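Local structure of Mll8374 protein (Mesorhizobium loti, 3B5E) at residues A[136-144]-A[158-169]. The protein is probably a carboxylesterase of the alpha/beta-hydrolase fold, hydrolysing carboxylic esters by way of a serine nucleophile. Sequence-based numbering, arbitrary orientation.
Sequences VRLAALLRP and GIRTLIIAGAAD. With EDO (1,2-ethanediol), chain I.
R143 holds the carbonyl O of I164 twice, through its backbone N and through NH1, at the C-terminal end of two neighbouring parallel strands, 138-142 and 160-166. Five backbone bonds, from R160 N to R137 O through to I164 N to L141 O, form the parallel ladder, and the backbone N of R143 extends it by one bond to I164 O (2.9 Å). Small and branched apolar residues suit the buried middle and C-terminal part: L142 CD2 lies alongside I164 CD1 (3.6 Å) on the face covered by helix 203-214, while P144 CG meets I163 CG2 (3.8 Å) on the face packed by helices 120-131 and 176-185. The N-terminal end is more open; there L138 CD2 touches the guanidinium edge of R160, whose tip turns to W212.

The R143 side chain can be followed outward. CB and CG pass D169 OD2 at 4.0 Å or more. The chain bends at chi2 (-67°), laying CD 3.6 Å from both G166 N and I164 O; NE continues past G166, where even a CB would be tight, so glycine fits. NE is bonded to G198 O. Beyond CZ, NH2 makes a weak bond to D200 O, and NH1 rests 3.5 Å from I164 CG2 and donates to I164 O (3.0 Å) from above the carbonyl plane, also pairing with D205. A leucine in place of R143 would probably leave D205 without its cationic mate and take one donor each from G198 O and I164 O.

D169 OD2 is hydrogen-bonded to H199 ND1, consistent with a Ser-His-Asp triad completed by S119. A 1,2-ethanediol, probably from the crystallisation liquor, bonds to the backbone O of R143 and to S119 OG. One buried arginine thus joins the strand ends to the G198-H199 loop and to helix 203-214, beside the probable active site.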
ATOM      1  N   VAL A 136       8.057  -2.492  -6.752  1.00 24.14           N
ATOM      2  CA  VAL A 136       7.662  -3.181  -5.532  1.00 23.42           C
ATOM      3  C   VAL A 136       8.342  -4.550  -5.413  1.00 23.99           C
ATOM      4  O   VAL A 136       8.334  -5.336  -6.362  1.00 26.17           O
ATOM      5  CB  VAL A 136       6.131  -3.286  -5.446  1.00 21.75           C
ATOM      6  CG1 VAL A 136       5.697  -3.975  -4.135  1.00 20.66           C
ATOM      7  CG2 VAL A 136       5.499  -1.894  -5.557  1.00 20.91           C
ATOM      8  N   ARG A 137       8.968  -4.794  -4.254  1.00 22.36           N
ATOM      9  CA  ARG A 137       9.509  -6.111  -3.867  1.00 24.45           C
ATOM     10  C   ARG A 137       8.725  -6.782  -2.727  1.00 22.93           C
ATOM     11  O   ARG A 137       8.708  -7.999  -2.624  1.00 21.62           O
ATOM     12  CB  ARG A 137      10.963  -5.999  -3.393  1.00 27.58           C
ATOM     13  CG  ARG A 137      12.005  -5.844  -4.496  1.00 42.92           C
ATOM     14  CD  ARG A 137      12.069  -4.411  -5.060  1.00 55.50           C
ATOM     15  NE  ARG A 137      13.407  -4.047  -5.560  1.00 60.38           N
ATOM     16  CZ  ARG A 137      13.685  -2.943  -6.265  1.00 59.23           C
ATOM     17  NH1 ARG A 137      12.723  -2.086  -6.598  1.00 47.39           N
ATOM     18  NH2 ARG A 137      14.938  -2.696  -6.655  1.00 56.66           N
ATOM     19  N   LEU A 138       8.100  -5.964  -1.888  1.00 20.37           N
ATOM     20  CA  LEU A 138       7.387  -6.401  -0.692  1.00 21.35           C
ATOM     21  C   LEU A 138       6.151  -5.532  -0.549  1.00 20.11           C
ATOM     22  O   LEU A 138       6.260  -4.307  -0.572  1.00 18.72           O
ATOM     23  CB  LEU A 138       8.257  -6.232   0.562  1.00 22.34           C
ATOM     24  CG  LEU A 138       9.524  -7.078   0.791  1.00 24.67           C
ATOM     25  CD1 LEU A 138      10.168  -6.711   2.134  1.00 26.14           C
ATOM     26  CD2 LEU A 138       9.211  -8.568   0.740  1.00 25.30           C
ATOM     27  N   ALA A 139       4.979  -6.157  -0.441  1.00 19.49           N
ATOM     28  CA  ALA A 139       3.724  -5.428  -0.315  1.00 20.68           C
ATOM     29  C   ALA A 139       2.885  -6.037   0.803  1.00 19.37           C
ATOM     30  O   ALA A 139       2.779  -7.256   0.900  1.00 20.57           O
ATOM     31  CB  ALA A 139       2.931  -5.467  -1.600  1.00 17.75           C
ATOM     32  N   ALA A 140       2.295  -5.184   1.622  1.00 19.36           N
ATOM     33  CA  ALA A 140       1.364  -5.587   2.686  1.00 19.57           C
ATOM     34  C   ALA A 140       0.046  -4.883   2.375  1.00 19.53           C
ATOM     35  O   ALA A 140      -0.033  -3.637   2.401  1.00 19.09           O
ATOM     36  CB  ALA A 140       1.864  -5.205   4.050  1.00 18.62           C
ATOM     37  N   LEU A 141      -0.972  -5.694   2.054  1.00 20.64           N
ATOM     38  CA  LEU A 141      -2.224  -5.211   1.530  1.00 18.20           C
ATOM     39  C   LEU A 141      -3.321  -5.496   2.562  1.00 20.32           C
ATOM     40  O   LEU A 141      -3.721  -6.652   2.757  1.00 17.92           O
ATOM     41  CB  LEU A 141      -2.579  -5.917   0.203  1.00 19.42           C
ATOM     42  CG  LEU A 141      -1.529  -5.893  -0.926  1.00 19.61           C
ATOM     43  CD1 LEU A 141      -2.042  -6.621  -2.152  1.00 18.73           C
ATOM     44  CD2 LEU A 141      -1.088  -4.490  -1.315  1.00 18.10           C
ATOM     45  N   LEU A 142      -3.813  -4.446   3.203  1.00 19.58           N
ATOM     46  CA  LEU A 142      -4.793  -4.593   4.282  1.00 20.03           C
ATOM     47  C   LEU A 142      -6.180  -4.301   3.710  1.00 19.83           C
ATOM     48  O   LEU A 142      -6.418  -3.205   3.190  1.00 19.91           O
ATOM     49  CB  LEU A 142      -4.476  -3.655   5.429  1.00 20.59           C
ATOM     50  CG  LEU A 142      -3.077  -3.779   6.039  1.00 22.61           C
ATOM     51  CD1 LEU A 142      -2.947  -2.844   7.252  1.00 21.91           C
ATOM     52  CD2 LEU A 142      -2.740  -5.233   6.381  1.00 19.54           C
ATOM     53  N   ARG A 143      -7.066  -5.297   3.784  1.00 20.08           N
ATOM     54  CA  ARG A 143      -8.435  -5.225   3.243  1.00 18.93           C
ATOM     55  C   ARG A 143      -8.513  -4.807   1.757  1.00 16.95           C
ATOM     56  O   ARG A 143      -9.251  -3.893   1.413  1.00 18.71           O
ATOM     57  CB  ARG A 143      -9.330  -4.342   4.092  1.00 19.29           C
ATOM     58  CG  ARG A 143      -9.154  -4.474   5.589  1.00 20.44           C
ATOM     59  CD  ARG A 143      -9.584  -5.845   6.122  1.00 20.39           C
ATOM     60  NE  ARG A 143      -9.483  -5.779   7.571  1.00 19.41           N
ATOM     61  CZ  ARG A 143      -8.355  -5.937   8.250  1.00 19.59           C
ATOM     62  NH1 ARG A 143      -7.220  -6.295   7.658  1.00 18.92           N
ATOM     63  NH2 ARG A 143      -8.362  -5.771   9.554  1.00 21.10           N
ATOM     64  N   PRO A 144      -7.756  -5.491   0.859  1.00 19.63           N
ATOM     65  CA  PRO A 144      -7.731  -5.159  -0.547  1.00 20.47           C
ATOM     66  C   PRO A 144      -8.818  -5.879  -1.358  1.00 19.88           C
ATOM     67  O   PRO A 144      -9.493  -6.749  -0.848  1.00 21.11           O
ATOM     68  CB  PRO A 144      -6.367  -5.691  -0.984  1.00 18.96           C
ATOM     69  CG  PRO A 144      -6.261  -6.969  -0.126  1.00 20.29           C
ATOM     70  CD  PRO A 144      -6.856  -6.624   1.167  1.00 21.41           C
ATOM     71  N   GLY A 158       9.140 -13.391  -7.576  1.00 27.76           N
ATOM     72  CA  GLY A 158      10.057 -12.808  -6.626  1.00 29.55           C
ATOM     73  C   GLY A 158       9.424 -11.814  -5.674  1.00 30.67           C
ATOM     74  O   GLY A 158      10.061 -11.447  -4.674  1.00 32.83           O
ATOM     75  N   ILE A 159       8.203 -11.352  -5.953  1.00 27.90           N
ATOM     76  CA  ILE A 159       7.540 -10.424  -5.043  1.00 28.21           C
ATOM     77  C   ILE A 159       6.798 -11.201  -3.929  1.00 26.65           C
ATOM     78  O   ILE A 159       6.059 -12.136  -4.196  1.00 27.60           O
ATOM     79  CB  ILE A 159       6.595  -9.448  -5.812  1.00 27.80           C
ATOM     80  CG1 ILE A 159       7.411  -8.648  -6.822  1.00 31.61           C
ATOM     81  CG2 ILE A 159       5.866  -8.490  -4.879  1.00 26.10           C
ATOM     82  CD1 ILE A 159       6.562  -7.839  -7.788  1.00 33.47           C
ATOM     83  N   ARG A 160       7.034 -10.817  -2.683  1.00 22.24           N
ATOM     84  CA  ARG A 160       6.247 -11.318  -1.588  1.00 23.85           C
ATOM     85  C   ARG A 160       5.145 -10.319  -1.257  1.00 20.70           C
ATOM     86  O   ARG A 160       5.419  -9.122  -1.002  1.00 19.71           O
ATOM     87  CB  ARG A 160       7.126 -11.541  -0.364  1.00 23.91           C
ATOM     88  CG  ARG A 160       8.161 -12.642  -0.534  1.00 31.36           C
ATOM     89  CD  ARG A 160       9.182 -12.554   0.644  1.00 40.26           C
ATOM     90  NE  ARG A 160       8.588 -12.982   1.931  1.00 55.04           N
ATOM     91  CZ  ARG A 160       8.475 -12.276   3.074  1.00 52.10           C
ATOM     92  NH1 ARG A 160       8.896 -11.020   3.232  1.00 51.42           N
ATOM     93  NH2 ARG A 160       7.913 -12.874   4.103  1.00 54.59           N
ATOM     94  N   THR A 161       3.917 -10.829  -1.230  0.50 19.16           N
ATOM     95  CA  THR A 161       2.746 -10.049  -0.913  0.50 19.25           C
ATOM     96  C   THR A 161       2.037 -10.676   0.284  0.50 18.63           C
ATOM     97  O   THR A 161       1.801 -11.894   0.310  0.50 19.47           O
ATOM     98  CB  THR A 161       1.788 -10.016  -2.101  0.50 18.92           C
ATOM     99  OG1 THR A 161       2.533  -9.774  -3.305  0.50 20.43           O
ATOM    100  CG2 THR A 161       0.744  -8.928  -1.902  0.50 18.40           C
ATOM    101  N   LEU A 162       1.744  -9.851   1.290  1.00 19.75           N
ATOM    102  CA  LEU A 162       0.908 -10.223   2.397  1.00 16.44           C
ATOM    103  C   LEU A 162      -0.470  -9.571   2.152  1.00 18.18           C
ATOM    104  O   LEU A 162      -0.535  -8.401   1.771  1.00 19.67           O
ATOM    105  CB  LEU A 162       1.517  -9.727   3.718  1.00 17.72           C
ATOM    106  CG  LEU A 162       0.657  -9.810   4.955  1.00 20.01           C
ATOM    107  CD1 LEU A 162       0.445 -11.268   5.465  1.00 18.96           C
ATOM    108  CD2 LEU A 162       1.281  -8.923   6.032  1.00 16.03           C
ATOM    109  N   ILE A 163      -1.549 -10.342   2.371  1.00 17.04           N
ATOM    110  CA  ILE A 163      -2.933  -9.864   2.326  1.00 17.77           C
ATOM    111  C   ILE A 163      -3.571 -10.172   3.666  1.00 18.02           C
ATOM    112  O   ILE A 163      -3.418 -11.311   4.192  1.00 19.14           O
ATOM    113  CB  ILE A 163      -3.737 -10.545   1.164  1.00 18.35           C
ATOM    114  CG1 ILE A 163      -3.186 -10.106  -0.196  1.00 23.15           C
ATOM    115  CG2 ILE A 163      -5.248 -10.282   1.326  1.00 18.11           C
ATOM    116  CD1 ILE A 163      -3.685 -10.968  -1.353  1.00 19.65           C
ATOM    117  N   ILE A 164      -4.219  -9.172   4.279  1.00 16.65           N
ATOM    118  CA  ILE A 164      -5.003  -9.427   5.477  1.00 19.00           C
ATOM    119  C   ILE A 164      -6.444  -9.018   5.262  1.00 18.96           C
ATOM    120  O   ILE A 164      -6.741  -7.830   5.071  1.00 20.29           O
ATOM    121  CB  ILE A 164      -4.471  -8.702   6.691  1.00 18.39           C
ATOM    122  CG1 ILE A 164      -2.966  -8.913   6.835  1.00 22.02           C
ATOM    123  CG2 ILE A 164      -5.253  -9.181   7.973  1.00 17.05           C
ATOM    124  CD1 ILE A 164      -2.396  -8.346   8.132  1.00 17.27           C
ATOM    125  N   ALA A 165      -7.313 -10.031   5.233  1.00 18.03           N
ATOM    126  CA  ALA A 165      -8.748  -9.908   5.063  1.00 17.25           C
ATOM    127  C   ALA A 165      -9.408  -9.924   6.412  1.00 17.80           C
ATOM    128  O   ALA A 165      -8.971 -10.586   7.355  1.00 18.59           O
ATOM    129  CB  ALA A 165      -9.301 -11.067   4.219  1.00 14.17           C
ATOM    130  N   GLY A 166     -10.547  -9.248   6.483  1.00 19.22           N
ATOM    131  CA  GLY A 166     -11.318  -9.290   7.704  1.00 16.91           C
ATOM    132  C   GLY A 166     -12.500 -10.245   7.587  1.00 16.25           C
ATOM    133  O   GLY A 166     -13.315 -10.112   6.702  1.00 18.64           O
ATOM    134  N   ALA A 167     -12.633 -11.186   8.522  1.00 17.17           N
ATOM    135  CA  ALA A 167     -13.777 -12.166   8.514  1.00 16.66           C
ATOM    136  C   ALA A 167     -15.109 -11.455   8.617  1.00 17.00           C
ATOM    137  O   ALA A 167     -16.110 -11.908   8.060  1.00 19.03           O
ATOM    138  CB  ALA A 167     -13.658 -13.172   9.732  1.00 15.79           C
ATOM    139  N   ALA A 168     -15.109 -10.331   9.333  1.00 15.58           N
ATOM    140  CA  ALA A 168     -16.308  -9.545   9.617  1.00 16.00           C
ATOM    141  C   ALA A 168     -16.484  -8.421   8.592  1.00 18.18           C
ATOM    142  O   ALA A 168     -17.369  -7.586   8.729  1.00 19.96           O
ATOM    143  CB  ALA A 168     -16.237  -8.976  11.038  1.00 14.41           C
ATOM    144  N   ASP A 169     -15.611  -8.390   7.573  1.00 18.53           N
ATOM    145  CA  ASP A 169     -15.657  -7.386   6.501  1.00 18.96           C
ATOM    146  C   ASP A 169     -16.690  -7.871   5.497  1.00 18.96           C
ATOM    147  O   ASP A 169     -16.399  -8.553   4.532  1.00 21.07           O
ATOM    148  CB  ASP A 169     -14.269  -7.195   5.888  1.00 18.92           C
ATOM    149  CG  ASP A 169     -14.201  -5.997   4.916  1.00 21.76           C
ATOM    150  OD1 ASP A 169     -15.290  -5.441   4.533  1.00 21.06           O
ATOM    151  OD2 ASP A 169     -13.061  -5.623   4.566  1.00 20.75           O
TER
HETATM  152  C1  EDO I 229     -11.976  -1.019  -1.399  1.00 26.50           C
HETATM  153  O1  EDO I 229     -11.286   0.117  -0.909  1.00 32.87           O
HETATM  154  C2  EDO I 229     -11.682  -2.226  -0.518  1.00 24.72           C
HETATM  155  O2  EDO I 229     -10.430  -2.887  -0.809  1.00 17.62           O
HETATM  156  O   HOH W   1      10.487  -9.988  -2.508  1.00 34.63           O